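Local coordinates for flavoenzyme PA4991 (Pseudomonas aeruginosa PAO1, PDB 5EZ7), which probably acts as an FAD-dependent oxidoreductase of the DAO family, binding one FAD per subunit, although its physiological substrate is unknown, at residues R95-H101 with L150-D156; K240-A244 with T256-H260. One frame throughout, in Å; residues are numbered along the deposited sequence.

In the fold
From the N terminus, the chain first passes through 95-101, and contact 1 closes a loop of 48 residues when 150-156 returns antiparallel to it. Further on, contact 2 closes a loop of only 11 residues between 240-244 and 256-260. The two loops follow one another in series, neither nested nor crossed. Contact 1 holds together two strands of a small antiparallel sheet beside the flavin, just where the chain passes between it and the large mixed sheet; contact 2 joins the loop leading into strand 244-246, and that strand's first residue, to its neighbour 255-261 within that large sheet. Leu97, Ser98 and His101 pack on Tyr243, Ala244 and His260, joining the two sheets where the contacts meet.

Contact 1 of 2, residues R95-H101 with L150-D156; sequences RLLSEAH and LTEIVFD
Arg95 meets Asp156 twice. Its carbonyl O accepts the amide of Asp156 at 3.0 Å, while OD2 of Asp156 lies over one face of the guanidinium, 3.9 Å from Arg95 NE. This is a long salt bridge of charges alone, with no N-H aimed at the oxygen. Asp156 is also the N-cap residue of helix 157-168, and Asp159 in that helix takes the amide of Arg95.

Leu96 turns to the apolar side. One methyl, CD2, sits 3.6 Å above the centre of the Phe155 ring in a CH-pi contact, and the same CD2 presses on CG2 of Ile153 at 3.4 Å. Strand 153-155 is the middle strand of a small antiparallel sheet, between 96-98 and 52-53.

At Leu97 and Ser98 the strand forms a classic beta bulge, both residues facing Val154. Val154 O receives a nearly straight bond from Ser98 N at 3.2 Å (168°) and a weak, bent one from Leu97 N (127°). Val154 N returns a bond to Ser98 O. Ser98 OG reaches along its own chain to Ala100 O, 2.6 Å away.

Beyond Ala100, whose CA-H points at Glu152 O, His101 N comes to that same oxygen from above the carbonyl plane, and His101 O takes the amide of Leu150 at 3.0 Å. With CG anti to the backbone N (chi1 -177°), the His101 ring runs alongside the Glu152 side chain; its CD2 is 3.8 Å from Glu152 OE2. Both side chains touch Ile52, an FAD-binding residue, and Glu152 OE1 is bonded to Gly55 N.

Alignment here rests on the backbone bonds; the Arg95-Asp156 pair probably adds attraction without direction, and Glu152 keeps one buried oxygen, OE2, without a polar partner in the model.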
loop_
_atom_site.group_PDB
_atom_site.type_symbol
_atom_site.label_atom_id
_atom_site.label_comp_id
_atom_site.label_asym_id
_atom_site.label_seq_id
_atom_site.Cartn_x
_atom_site.Cartn_y
_atom_site.Cartn_z
ATOM N N ARG A 95 11.735 -6.608 6.730
ATOM C CA ARG A 95 11.213 -7.931 6.944
ATOM C C ARG A 95 10.288 -8.325 5.804
ATOM O O ARG A 95 9.361 -7.587 5.462
ATOM C CB ARG A 95 10.416 -7.974 8.246
ATOM C CG ARG A 95 11.165 -8.384 9.521
ATOM C CD ARG A 95 10.149 -8.647 10.670
ATOM N NE ARG A 95 9.348 -9.871 10.457
ATOM C CZ ARG A 95 8.448 -10.401 11.314
ATOM N NH1 ARG A 95 7.813 -11.539 10.993
ATOM N NH2 ARG A 95 8.157 -9.821 12.489
ATOM N N LEU A 96 10.573 -9.473 5.203
ATOM C CA LEU A 96 9.605 -10.188 4.406
ATOM C C LEU A 96 8.844 -11.161 5.292
ATOM O O LEU A 96 9.435 -11.871 6.103
ATOM C CB LEU A 96 10.302 -11.020 3.351
ATOM C CG LEU A 96 11.065 -10.322 2.246
ATOM C CD1 LEU A 96 11.484 -11.385 1.212
ATOM C CD2 LEU A 96 10.200 -9.213 1.654
ATOM N N LEU A 97 7.539 -11.206 5.133
ATOM C CA LEU A 97 6.783 -12.249 5.771
ATOM C C LEU A 97 7.060 -13.586 5.055
ATOM O O LEU A 97 7.228 -14.607 5.713
ATOM C CB LEU A 97 5.281 -11.892 5.836
ATOM C CG LEU A 97 4.929 -10.721 6.779
ATOM C CD1 LEU A 97 3.437 -10.407 6.759
ATOM C CD2 LEU A 97 5.383 -10.965 8.218
ATOM N N SER A 98 7.174 -13.563 3.721
ATOM C CA SER A 98 7.407 -14.776 2.960
ATOM C C SER A 98 8.180 -14.435 1.731
ATOM O O SER A 98 7.968 -13.396 1.100
ATOM C CB SER A 98 6.084 -15.411 2.557
ATOM O OG SER A 98 6.256 -16.673 1.942
ATOM N N GLU A 99 9.085 -15.329 1.386
ATOM C CA GLU A 99 9.937 -15.171 0.214
ATOM C C GLU A 99 9.174 -15.468 -1.069
ATOM O O GLU A 99 9.703 -15.269 -2.154
ATOM C CB GLU A 99 11.102 -16.154 0.315
ATOM C CG GLU A 99 11.993 -15.936 1.531
ATOM C CD GLU A 99 13.347 -15.368 1.168
ATOM O OE1 GLU A 99 13.397 -14.417 0.355
ATOM O OE2 GLU A 99 14.368 -15.893 1.678
ATOM N N ALA A 100 7.964 -16.010 -0.931
ATOM C CA ALA A 100 7.158 -16.448 -2.039
ATOM C C ALA A 100 5.692 -16.387 -1.634
ATOM O O ALA A 100 5.332 -16.590 -0.471
ATOM C CB ALA A 100 7.529 -17.857 -2.418
ATOM N N HIS A 101 4.864 -16.048 -2.605
ATOM C CA HIS A 101 3.425 -16.175 -2.506
ATOM C C HIS A 101 3.081 -17.318 -3.444
ATOM O O HIS A 101 3.787 -17.541 -4.408
ATOM C CB HIS A 101 2.763 -14.876 -2.932
ATOM C CG HIS A 101 1.284 -14.901 -2.797
ATOM N ND1 HIS A 101 0.647 -14.699 -1.591
ATOM C CD2 HIS A 101 0.306 -15.127 -3.706
ATOM C CE1 HIS A 101 -0.658 -14.787 -1.762
ATOM N NE2 HIS A 101 -0.893 -15.030 -3.038
ATOM N N LEU A 150 5.379 -18.730 -6.655
ATOM C CA LEU A 150 5.562 -17.586 -7.565
ATOM C C LEU A 150 6.773 -16.775 -7.154
ATOM O O LEU A 150 7.281 -16.914 -6.030
ATOM C CB LEU A 150 4.331 -16.683 -7.570
ATOM C CG LEU A 150 3.004 -17.379 -7.889
ATOM C CD1 LEU A 150 1.820 -16.495 -7.546
ATOM C CD2 LEU A 150 2.940 -17.804 -9.345
ATOM N N THR A 151 7.213 -15.918 -8.075
ATOM C CA THR A 151 8.284 -14.936 -7.827
ATOM C C THR A 151 7.796 -13.795 -6.964
ATOM O O THR A 151 8.598 -13.048 -6.438
ATOM C CB THR A 151 8.829 -14.291 -9.140
ATOM O OG1 THR A 151 7.767 -13.592 -9.829
ATOM C CG2 THR A 151 9.469 -15.359 -10.053
ATOM N N GLU A 152 6.484 -13.638 -6.873
ATOM C CA GLU A 152 5.866 -12.656 -5.999
ATOM C C GLU A 152 6.349 -12.791 -4.542
ATOM O O GLU A 152 6.703 -13.860 -4.108
ATOM C CB GLU A 152 4.338 -12.781 -6.082
ATOM C CG GLU A 152 3.736 -12.561 -7.478
ATOM C CD GLU A 152 2.195 -12.539 -7.488
ATOM O OE1 GLU A 152 1.613 -12.288 -8.593
ATOM O OE2 GLU A 152 1.569 -12.740 -6.405
ATOM N N ILE A 153 6.368 -11.682 -3.819
ATOM C CA ILE A 153 6.997 -11.575 -2.503
ATOM C C ILE A 153 5.936 -11.061 -1.583
ATOM O O ILE A 153 5.050 -10.309 -2.043
ATOM C CB ILE A 153 8.050 -10.442 -2.425
ATOM C CG1 ILE A 153 8.972 -10.385 -3.621
ATOM C CG2 ILE A 153 8.912 -10.573 -1.179
ATOM C CD1 ILE A 153 9.636 -9.018 -3.755
ATOM N N VAL A 154 6.058 -11.360 -0.288
ATOM C CA VAL A 154 5.174 -10.751 0.722
ATOM C C VAL A 154 5.937 -10.016 1.804
ATOM O O VAL A 154 6.705 -10.622 2.536
ATOM C CB VAL A 154 4.277 -11.784 1.401
ATOM C CG1 VAL A 154 3.286 -11.090 2.331
ATOM C CG2 VAL A 154 3.578 -12.626 0.341
ATOM N N PHE A 155 5.648 -8.719 1.914
ATOM C CA PHE A 155 6.379 -7.780 2.756
ATOM C C PHE A 155 5.639 -7.640 4.061
ATOM O O PHE A 155 4.441 -7.685 4.065
ATOM C CB PHE A 155 6.479 -6.378 2.091
ATOM C CG PHE A 155 7.748 -6.147 1.318
ATOM C CD1 PHE A 155 7.943 -6.741 0.092
ATOM C CD2 PHE A 155 8.761 -5.337 1.818
ATOM C CE1 PHE A 155 9.131 -6.554 -0.637
ATOM C CE2 PHE A 155 9.951 -5.155 1.101
ATOM C CZ PHE A 155 10.139 -5.782 -0.122
ATOM N N ASP A 156 6.369 -7.468 5.151
ATOM C CA ASP A 156 5.815 -6.959 6.419
ATOM C C ASP A 156 5.662 -5.444 6.231
ATOM O O ASP A 156 6.651 -4.695 6.308
ATOM C CB ASP A 156 6.772 -7.261 7.604
ATOM C CG ASP A 156 6.282 -6.678 8.950
ATOM O OD1 ASP A 156 5.128 -6.204 8.998
ATOM O OD2 ASP A 156 7.036 -6.707 9.965
#

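Contact 2 of 2, residues K240-A244 with T256-H260; sequences KPLYA and TVTTH
Thr259 reaches across to Pro241, Leu242 and Tyr243 with every atom of its side chain. CB, pointing toward the facing segment, lies 3.7 Å from Tyr243 OH. From there the side chain branches. CG2 goes to the proline side, coming within 4.0 Å of Pro241 CA. OG1, set anti to its own carbonyl carbon (chi1 -57°), donates to Leu242 O at 3.0 Å; it approaches well to the side of that carbonyl, at a C=O...donor angle of 117°. Through this bond a side chain takes up a main-chain carbonyl in a part of 240-244 that has not yet become a strand.

The regular pairing begins two residues later, at Ala244, which forms with Val257 a single antiparallel hydrogen-bonded bridge: each amide bonds to the other's carbonyl, Ala244 N to Val257 O at 2.9 Å. Here strands 244-246 and 255-261, consecutive in sequence, become neighbours in the large mixed sheet of the enzyme, with strand 267-272 on the far side of 255-261. The backbone also draws close through CA-H...O contacts, among them that of Tyr243 CA with Val257 O.

The Leu242 and Val257 side chains cross at about a right angle, and Leu242 CD2 touches Val257 CG1 at 3.9 Å. The Tyr243 ring meets the backbone of Thr258 and Thr259 obliquely, with CE2 3.3 Å from Thr259 O, and its OH donates a weak hydrogen bond to the same oxygen. Tyr243 CD2 rests on the methyl CG2 of Thr258. OG1 of Thr258 instead shares a hydrogen bond with His260 NE2 at 2.8 Å and takes another from Gln50, a residue of the FAD site; Thr256 OG1 is bonded to His245.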
loop_
_atom_site.group_PDB
_atom_site.type_symbol
_atom_site.label_atom_id
_atom_site.label_comp_id
_atom_site.label_asym_id
_atom_site.label_seq_id
_atom_site.Cartn_x
_atom_site.Cartn_y
_atom_site.Cartn_z
ATOM N N LYS A 240 -0.600 -22.055 11.001
ATOM C CA LYS A 240 0.684 -22.297 10.391
ATOM C C LYS A 240 0.802 -21.311 9.226
ATOM O O LYS A 240 -0.215 -20.956 8.597
ATOM C CB LYS A 240 0.802 -23.741 9.927
ATOM C CG LYS A 240 0.676 -24.735 11.076
ATOM C CD LYS A 240 1.319 -26.076 10.750
ATOM C CE LYS A 240 1.188 -27.114 11.865
ATOM N NZ LYS A 240 -0.094 -27.897 11.779
ATOM N N PRO A 241 2.034 -20.839 8.963
ATOM C CA PRO A 241 2.206 -19.825 7.914
ATOM C C PRO A 241 1.699 -20.291 6.511
ATOM O O PRO A 241 1.880 -21.449 6.110
ATOM C CB PRO A 241 3.699 -19.541 7.898
ATOM C CG PRO A 241 4.283 -20.239 9.075
ATOM C CD PRO A 241 3.304 -21.227 9.615
ATOM N N LEU A 242 1.066 -19.352 5.820
ATOM C CA LEU A 242 0.468 -19.538 4.558
ATOM C C LEU A 242 0.307 -18.189 3.829
ATOM O O LEU A 242 -0.195 -17.166 4.415
ATOM C CB LEU A 242 -0.901 -20.116 4.779
ATOM C CG LEU A 242 -1.755 -20.380 3.551
ATOM C CD1 LEU A 242 -1.035 -21.264 2.507
ATOM C CD2 LEU A 242 -3.026 -21.002 4.070
ATOM N N TYR A 243 0.710 -18.190 2.559
ATOM C CA TYR A 243 0.605 -17.007 1.683
ATOM C C TYR A 243 0.149 -17.517 0.316
ATOM O O TYR A 243 0.958 -18.075 -0.419
ATOM C CB TYR A 243 1.957 -16.282 1.599
ATOM C CG TYR A 243 2.482 -15.919 2.970
ATOM C CD1 TYR A 243 3.203 -16.831 3.746
ATOM C CD2 TYR A 243 2.210 -14.680 3.517
ATOM C CE1 TYR A 243 3.647 -16.481 5.017
ATOM C CE2 TYR A 243 2.642 -14.338 4.779
ATOM C CZ TYR A 243 3.347 -15.231 5.526
ATOM O OH TYR A 243 3.735 -14.839 6.788
ATOM N N ALA A 244 -1.138 -17.381 -0.015
ATOM C CA ALA A 244 -1.652 -18.067 -1.181
ATOM C C ALA A 244 -2.956 -17.515 -1.738
ATOM O O ALA A 244 -3.785 -17.022 -0.998
ATOM C CB ALA A 244 -1.807 -19.553 -0.863
ATOM N N THR A 256 -7.749 -15.247 -0.619
ATOM C CA THR A 256 -6.313 -14.906 -0.609
ATOM C C THR A 256 -5.889 -14.903 0.890
ATOM O O THR A 256 -6.420 -14.126 1.681
ATOM C CB THR A 256 -6.029 -13.534 -1.356
ATOM O OG1 THR A 256 -6.208 -13.697 -2.769
ATOM C CG2 THR A 256 -4.609 -13.029 -1.173
ATOM N N VAL A 257 -4.973 -15.800 1.266
ATOM C CA VAL A 257 -4.484 -15.863 2.638
ATOM C C VAL A 257 -3.083 -15.280 2.765
ATOM O O VAL A 257 -2.182 -15.663 2.042
ATOM C CB VAL A 257 -4.422 -17.302 3.192
ATOM C CG1 VAL A 257 -4.066 -17.306 4.684
ATOM C CG2 VAL A 257 -5.748 -18.008 3.004
ATOM N N THR A 258 -2.913 -14.396 3.737
ATOM C CA THR A 258 -1.585 -14.026 4.244
ATOM C C THR A 258 -1.531 -14.235 5.757
ATOM O O THR A 258 -2.549 -14.122 6.445
ATOM C CB THR A 258 -1.253 -12.576 3.849
ATOM O OG1 THR A 258 -2.367 -11.702 4.164
ATOM C CG2 THR A 258 -1.011 -12.526 2.340
ATOM N N THR A 259 -0.365 -14.617 6.272
ATOM C CA THR A 259 -0.167 -14.844 7.718
ATOM C C THR A 259 0.657 -13.712 8.349
ATOM O O THR A 259 1.720 -13.369 7.848
ATOM C CB THR A 259 0.503 -16.202 7.987
ATOM O OG1 THR A 259 -0.313 -17.206 7.405
ATOM C CG2 THR A 259 0.651 -16.486 9.533
ATOM N N HIS A 260 0.172 -13.193 9.477
ATOM C CA HIS A 260 0.791 -12.071 10.176
ATOM C C HIS A 260 1.085 -12.389 11.667
ATOM O O HIS A 260 0.166 -12.483 12.456
ATOM C CB HIS A 260 -0.099 -10.849 10.007
ATOM C CG HIS A 260 -0.462 -10.587 8.568
ATOM N ND1 HIS A 260 0.273 -9.751 7.743
ATOM C CD2 HIS A 260 -1.446 -11.102 7.794
ATOM C CE1 HIS A 260 -0.250 -9.756 6.532
ATOM N NE2 HIS A 260 -1.291 -10.568 6.531
#